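Local atomic coordinates of RNase III inhibitor (Mycobacterium tuberculosis, PDB entry 5M3I), a protein that belongs to the macro domain family, a compact alpha/beta fold in which helices pack against a mixed beta-sheet. Residues A[104-107]-A[108-111]; A[110-113]-A[114-118]. All coordinates share one frame; numbering follows the deposited sequence.

In the fold
Interactions 1 and 2 are overlapping windows on helix 99-115 and its C-terminal exit, and illustrate how a helix of an alpha/beta domain changes from its middle to its C-terminal end. Interaction 1 (104-107 with 108-111) comes first along the chain and is largely buried; interaction 2 (110-113 with 114-118) begins where it ends, the two sharing I110 and R111. Their centres lie about 9 Å apart, on the same side of the centre of the chain. In both, apolar side chains meet helix 135-147 and strand 83-88, and in interaction 1 a D108-R111 salt bridge spans one turn. Interaction 2 then carries the chain out of the helix toward strand 120-123, an inner strand of the macro domain sheet.

Interaction 1 (A[104-107]-A[108-111]); sequences AGLI and DLIR
L109 N donates to G105 O over 2.7 Å, and this short bond opens a run of three i to i+4 links between successive turns of the helix. I110 N follows by bonding to L106 O at 3.0 Å, and R111 N to I107 O at 3.2 Å. Within 108-111 a salt bridge spans one turn: R111 comes side-on to D108, its NE 2.6 Å from OD1. The NH2 of R111 reaches the same D108 OD1 at 2.8 Å, on the syn side of the carboxylate, and OD1 lies in the guanidinium plane. A bend in the arginine chain at chi3 (66°) turns its head back to D108, whose OD2 also accepts a hydrogen bond from M70 N. Two residues, R111 and M70, thus hold the carboxylate, while R111 NH1 also lies near E115 OE1, with doubtful geometry. The apolar contact is lighter: CD2 of L106 meets CD2 of L109 at 4.2 Å, the two side chains crossing at a slant. Beyond the helix, L106 packs on R141, L142 and A145 of helix 135-147 and on F87 of strand 83-88, L109 reaches I85 of that strand, and I110 joins L106 on A145.

Interaction 2 (A[110-113]-A[114-118]); sequences IRVI and RELNI
CG2 of I110 sits over one face of the R114 guanidinium, offset toward its rim and 3.5 Å from NH1, with the two side chains side by side and pointing the same way. R114 can reach along this methyl because its chain is extended from CG to NE, and its NH2 hydrogen-bonds to Q148 O. One residue further along the helix, the oppositely charged R111 NH1 and E115 OE1 lie close but clash in the model, so their salt bridge is doubtful in detail; R111 also grips D108. V112 CG1 touches L116 CD1 at 3.9 Å, and both residues pack on V72 of strand 71-74. I113 CG2 lies 4.0 Å from I118 CB. Behind these contacts, R114 N, E115 N and L116 N continue the helical bonds to I110 O, R111 O and V112 O. The end of the helix is then closed by I118 N, which donates to I113 O at 3.0 Å, and by N117 N, bonded to R114 O. With N117 at positive phi (52°), these two backbone bonds into the last turn make a Schellman motif, the classic C-terminal stop of a helix, here leading toward strand 120-123 of the macro domain.

Interaction 1 (A[104-107]-A[108-111])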
ATOM      1  N   ALA A 104       3.794  -9.344  -7.718  1.00 55.35           N
ATOM      2  CA  ALA A 104       2.478  -9.401  -8.341  1.00 55.88           C
ATOM      3  C   ALA A 104       1.662  -8.157  -8.001  1.00 54.40           C
ATOM      4  O   ALA A 104       1.011  -7.578  -8.862  1.00 56.19           O
ATOM      5  CB  ALA A 104       1.731 -10.685  -7.948  1.00 55.47           C
ATOM      6  N   GLY A 105       1.700  -7.743  -6.752  1.00 52.37           N
ATOM      7  CA  GLY A 105       1.039  -6.510  -6.356  1.00 50.73           C
ATOM      8  C   GLY A 105       1.545  -5.234  -7.041  1.00 49.95           C
ATOM      9  O   GLY A 105       0.744  -4.355  -7.375  1.00 48.03           O
ATOM     10  N   LEU A 106       2.844  -5.138  -7.252  1.00 49.31           N
ATOM     11  CA  LEU A 106       3.421  -3.964  -7.865  1.00 52.57           C
ATOM     12  C   LEU A 106       2.904  -3.789  -9.266  1.00 54.72           C
ATOM     13  O   LEU A 106       2.632  -2.651  -9.686  1.00 57.75           O
ATOM     14  CB  LEU A 106       4.968  -4.011  -7.855  1.00 53.59           C
ATOM     15  CG  LEU A 106       5.558  -3.783  -6.450  1.00 53.59           C
ATOM     16  CD1 LEU A 106       7.047  -4.119  -6.446  1.00 58.97           C
ATOM     17  CD2 LEU A 106       5.391  -2.380  -5.970  1.00 52.15           C
ATOM     18  N   ILE A 107       2.728  -4.892  -9.981  1.00 55.04           N
ATOM     19  CA  ILE A 107       2.156  -4.811 -11.299  1.00 57.30           C
ATOM     20  C   ILE A 107       0.815  -4.067 -11.223  1.00 54.89           C
ATOM     21  O   ILE A 107       0.584  -3.140 -11.996  1.00 53.87           O
ATOM     22  CB  ILE A 107       1.981  -6.211 -11.949  1.00 62.65           C
ATOM     23  CG1 ILE A 107       3.360  -6.832 -12.271  1.00 65.27           C
ATOM     24  CG2 ILE A 107       1.154  -6.095 -13.247  1.00 63.48           C
ATOM     25  CD1 ILE A 107       3.329  -8.303 -12.708  1.00 66.83           C
ATOM     26  N   ASP A 108      -0.063  -4.465 -10.292  1.00 50.94           N
ATOM     27  CA  ASP A 108      -1.369  -3.847 -10.229  1.00 50.57           C
ATOM     28  C   ASP A 108      -1.300  -2.463  -9.601  1.00 50.85           C
ATOM     29  O   ASP A 108      -2.148  -1.612  -9.894  1.00 51.51           O
ATOM     30  CB  ASP A 108      -2.361  -4.714  -9.511  1.00 51.69           C
ATOM     31  CG  ASP A 108      -3.786  -4.330  -9.808  1.00 54.59           C
ATOM     32  OD1 ASP A 108      -4.181  -4.348 -10.988  1.00 59.96           O
ATOM     33  OD2 ASP A 108      -4.568  -4.057  -8.877  1.00 58.26           O
ATOM     34  N   LEU A 109      -0.347  -2.232  -8.709  1.00 49.58           N
ATOM     35  CA  LEU A 109      -0.188  -0.904  -8.147  1.00 50.46           C
ATOM     36  C   LEU A 109       0.108   0.114  -9.267  1.00 54.04           C
ATOM     37  O   LEU A 109      -0.456   1.203  -9.241  1.00 51.20           O
ATOM     38  CB  LEU A 109       0.941  -0.842  -7.124  1.00 48.77           C
ATOM     39  CG  LEU A 109       1.199   0.552  -6.518  1.00 49.77           C
ATOM     40  CD1 LEU A 109      -0.012   1.091  -5.766  1.00 48.93           C
ATOM     41  CD2 LEU A 109       2.402   0.490  -5.576  1.00 49.19           C
ATOM     42  N   ILE A 110       0.994  -0.240 -10.202  1.00 53.32           N
ATOM     43  CA  ILE A 110       1.321   0.634 -11.302  1.00 56.16           C
ATOM     44  C   ILE A 110       0.078   0.874 -12.156  1.00 58.91           C
ATOM     45  O   ILE A 110      -0.210   1.998 -12.548  1.00 59.90           O
ATOM     46  CB  ILE A 110       2.394  -0.004 -12.190  1.00 59.54           C
ATOM     47  CG1 ILE A 110       3.748   0.013 -11.475  1.00 59.95           C
ATOM     48  CG2 ILE A 110       2.488   0.683 -13.537  1.00 61.17           C
ATOM     49  CD1 ILE A 110       4.761  -0.893 -12.149  1.00 61.22           C
ATOM     50  N   ARG A 111      -0.626  -0.194 -12.465  1.00 60.40           N
ATOM     51  CA  ARG A 111      -1.824  -0.104 -13.273  1.00 62.75           C
ATOM     52  C   ARG A 111      -2.847   0.834 -12.620  1.00 60.12           C
ATOM     53  O   ARG A 111      -3.436   1.642 -13.263  1.00 62.91           O
ATOM     54  CB  ARG A 111      -2.438  -1.492 -13.465  1.00 66.28           C
ATOM     55  CG  ARG A 111      -3.638  -1.500 -14.408  1.00 74.44           C
ATOM     56  CD  ARG A 111      -4.372  -2.837 -14.431  1.00 81.28           C
ATOM     57  NE  ARG A 111      -5.008  -3.124 -13.138  1.00 86.21           N
ATOM     58  CZ  ARG A 111      -6.095  -2.518 -12.637  1.00 89.04           C
ATOM     59  NH1 ARG A 111      -6.728  -1.568 -13.308  1.00 91.59           N
ATOM     60  NH2 ARG A 111      -6.554  -2.877 -11.442  1.00 88.31           N
TER

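Interaction 2 (A[110-113]-A[114-118])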
ATOM      1  N   ILE A 110       0.994  -0.240 -10.202  1.00 53.32           N
ATOM      2  CA  ILE A 110       1.321   0.634 -11.302  1.00 56.16           C
ATOM      3  C   ILE A 110       0.078   0.874 -12.156  1.00 58.91           C
ATOM      4  O   ILE A 110      -0.210   1.998 -12.548  1.00 59.90           O
ATOM      5  CB  ILE A 110       2.394  -0.004 -12.190  1.00 59.54           C
ATOM      6  CG1 ILE A 110       3.748   0.013 -11.475  1.00 59.95           C
ATOM      7  CG2 ILE A 110       2.488   0.683 -13.537  1.00 61.17           C
ATOM      8  CD1 ILE A 110       4.761  -0.893 -12.149  1.00 61.22           C
ATOM      9  N   ARG A 111      -0.626  -0.194 -12.465  1.00 60.40           N
ATOM     10  CA  ARG A 111      -1.824  -0.104 -13.273  1.00 62.75           C
ATOM     11  C   ARG A 111      -2.847   0.834 -12.620  1.00 60.12           C
ATOM     12  O   ARG A 111      -3.436   1.642 -13.263  1.00 62.91           O
ATOM     13  CB  ARG A 111      -2.438  -1.492 -13.465  1.00 66.28           C
ATOM     14  CG  ARG A 111      -3.638  -1.500 -14.408  1.00 74.44           C
ATOM     15  CD  ARG A 111      -4.372  -2.837 -14.431  1.00 81.28           C
ATOM     16  NE  ARG A 111      -5.008  -3.124 -13.138  1.00 86.21           N
ATOM     17  CZ  ARG A 111      -6.095  -2.518 -12.637  1.00 89.04           C
ATOM     18  NH1 ARG A 111      -6.728  -1.568 -13.308  1.00 91.59           N
ATOM     19  NH2 ARG A 111      -6.554  -2.877 -11.442  1.00 88.31           N
ATOM     20  N   VAL A 112      -3.020   0.735 -11.319  1.00 59.02           N
ATOM     21  CA  VAL A 112      -4.013   1.532 -10.632  1.00 59.25           C
ATOM     22  C   VAL A 112      -3.633   3.029 -10.616  1.00 55.71           C
ATOM     23  O   VAL A 112      -4.503   3.908 -10.687  1.00 55.16           O
ATOM     24  CB  VAL A 112      -4.233   0.947  -9.217  1.00 60.18           C
ATOM     25  CG1 VAL A 112      -4.894   1.922  -8.265  1.00 62.50           C
ATOM     26  CG2 VAL A 112      -5.041  -0.337  -9.326  1.00 63.55           C
ATOM     27  N   ILE A 113      -2.348   3.312 -10.420  1.00 52.81           N
ATOM     28  CA  ILE A 113      -1.877   4.684 -10.391  1.00 53.47           C
ATOM     29  C   ILE A 113      -2.126   5.328 -11.749  1.00 54.77           C
ATOM     30  O   ILE A 113      -2.464   6.500 -11.802  1.00 56.33           O
ATOM     31  CB  ILE A 113      -0.392   4.768  -9.932  1.00 51.75           C
ATOM     32  CG1 ILE A 113      -0.312   4.543  -8.412  1.00 50.09           C
ATOM     33  CG2 ILE A 113       0.230   6.113 -10.280  1.00 50.83           C
ATOM     34  CD1 ILE A 113       1.034   4.126  -7.899  1.00 49.59           C
ATOM     35  N   ARG A 114      -1.894   4.578 -12.820  1.00 56.87           N
ATOM     36  CA  ARG A 114      -2.128   5.074 -14.194  1.00 60.62           C
ATOM     37  C   ARG A 114      -3.597   5.324 -14.430  1.00 65.43           C
ATOM     38  O   ARG A 114      -3.993   6.419 -14.811  1.00 63.78           O
ATOM     39  CB  ARG A 114      -1.648   4.091 -15.211  1.00 60.99           C
ATOM     40  CG  ARG A 114      -0.158   4.159 -15.429  1.00 63.10           C
ATOM     41  CD  ARG A 114       0.325   3.030 -16.329  1.00 66.20           C
ATOM     42  NE  ARG A 114       1.769   3.141 -16.510  1.00 66.55           N
ATOM     43  CZ  ARG A 114       2.581   2.144 -16.861  1.00 67.76           C
ATOM     44  NH1 ARG A 114       2.121   0.890 -17.053  1.00 67.90           N
ATOM     45  NH2 ARG A 114       3.885   2.399 -16.991  1.00 66.04           N
ATOM     46  N   GLU A 115      -4.390   4.295 -14.157  1.00 67.93           N
ATOM     47  CA  GLU A 115      -5.825   4.372 -14.349  1.00 72.05           C
ATOM     48  C   GLU A 115      -6.518   5.480 -13.584  1.00 68.74           C
ATOM     49  O   GLU A 115      -7.386   6.131 -14.136  1.00 70.01           O
ATOM     50  CB  GLU A 115      -6.504   3.022 -14.117  1.00 76.62           C
ATOM     51  CG  GLU A 115      -6.263   2.165 -15.344  1.00 84.81           C
ATOM     52  CD  GLU A 115      -6.851   0.793 -15.241  1.00 89.93           C
ATOM     53  OE1 GLU A 115      -7.525   0.503 -14.217  1.00 93.63           O
ATOM     54  OE2 GLU A 115      -6.628  -0.017 -16.174  1.00 93.13           O
ATOM     55  N   LEU A 116      -6.090   5.749 -12.366  1.00 63.98           N
ATOM     56  CA  LEU A 116      -6.680   6.831 -11.573  1.00 63.05           C
ATOM     57  C   LEU A 116      -5.952   8.180 -11.711  1.00 60.79           C
ATOM     58  O   LEU A 116      -6.349   9.183 -11.093  1.00 58.88           O
ATOM     59  CB  LEU A 116      -6.747   6.407 -10.126  1.00 62.62           C
ATOM     60  CG  LEU A 116      -7.651   5.200  -9.883  1.00 64.36           C
ATOM     61  CD1 LEU A 116      -7.573   4.778  -8.434  1.00 62.58           C
ATOM     62  CD2 LEU A 116      -9.096   5.520 -10.245  1.00 67.97           C
ATOM     63  N   ASN A 117      -4.927   8.222 -12.560  1.00 60.34           N
ATOM     64  CA  ASN A 117      -4.136   9.420 -12.746  1.00 64.37           C
ATOM     65  C   ASN A 117      -3.598  10.017 -11.448  1.00 63.53           C
ATOM     66  O   ASN A 117      -3.584  11.245 -11.247  1.00 62.83           O
ATOM     67  CB  ASN A 117      -4.977  10.474 -13.560  1.00 71.53           C
ATOM     68  CG  ASN A 117      -4.129  11.193 -14.595  1.00 75.73           C
ATOM     69  OD1 ASN A 117      -3.077  10.707 -15.028  1.00 75.91           O
ATOM     70  ND2 ASN A 117      -4.585  12.360 -15.000  1.00 81.80           N
ATOM     71  N   ILE A 118      -3.104   9.141 -10.567  1.00 60.67           N
ATOM     72  CA  ILE A 118      -2.556   9.574  -9.293  1.00 57.25           C
ATOM     73  C   ILE A 118      -1.204  10.256  -9.568  1.00 55.67           C
ATOM     74  O   ILE A 118      -0.376   9.727 -10.298  1.00 57.96           O
ATOM     75  CB  ILE A 118      -2.486   8.381  -8.318  1.00 57.18           C
ATOM     76  CG1 ILE A 118      -3.907   8.036  -7.867  1.00 59.06           C
ATOM     77  CG2 ILE A 118      -1.601   8.685  -7.111  1.00 55.82           C
ATOM     78  CD1 ILE A 118      -4.043   6.641  -7.287  1.00 57.23           C
TER
HETATM   79  O   HOH W   1      -0.388   8.905 -12.776  1.00 59.16           O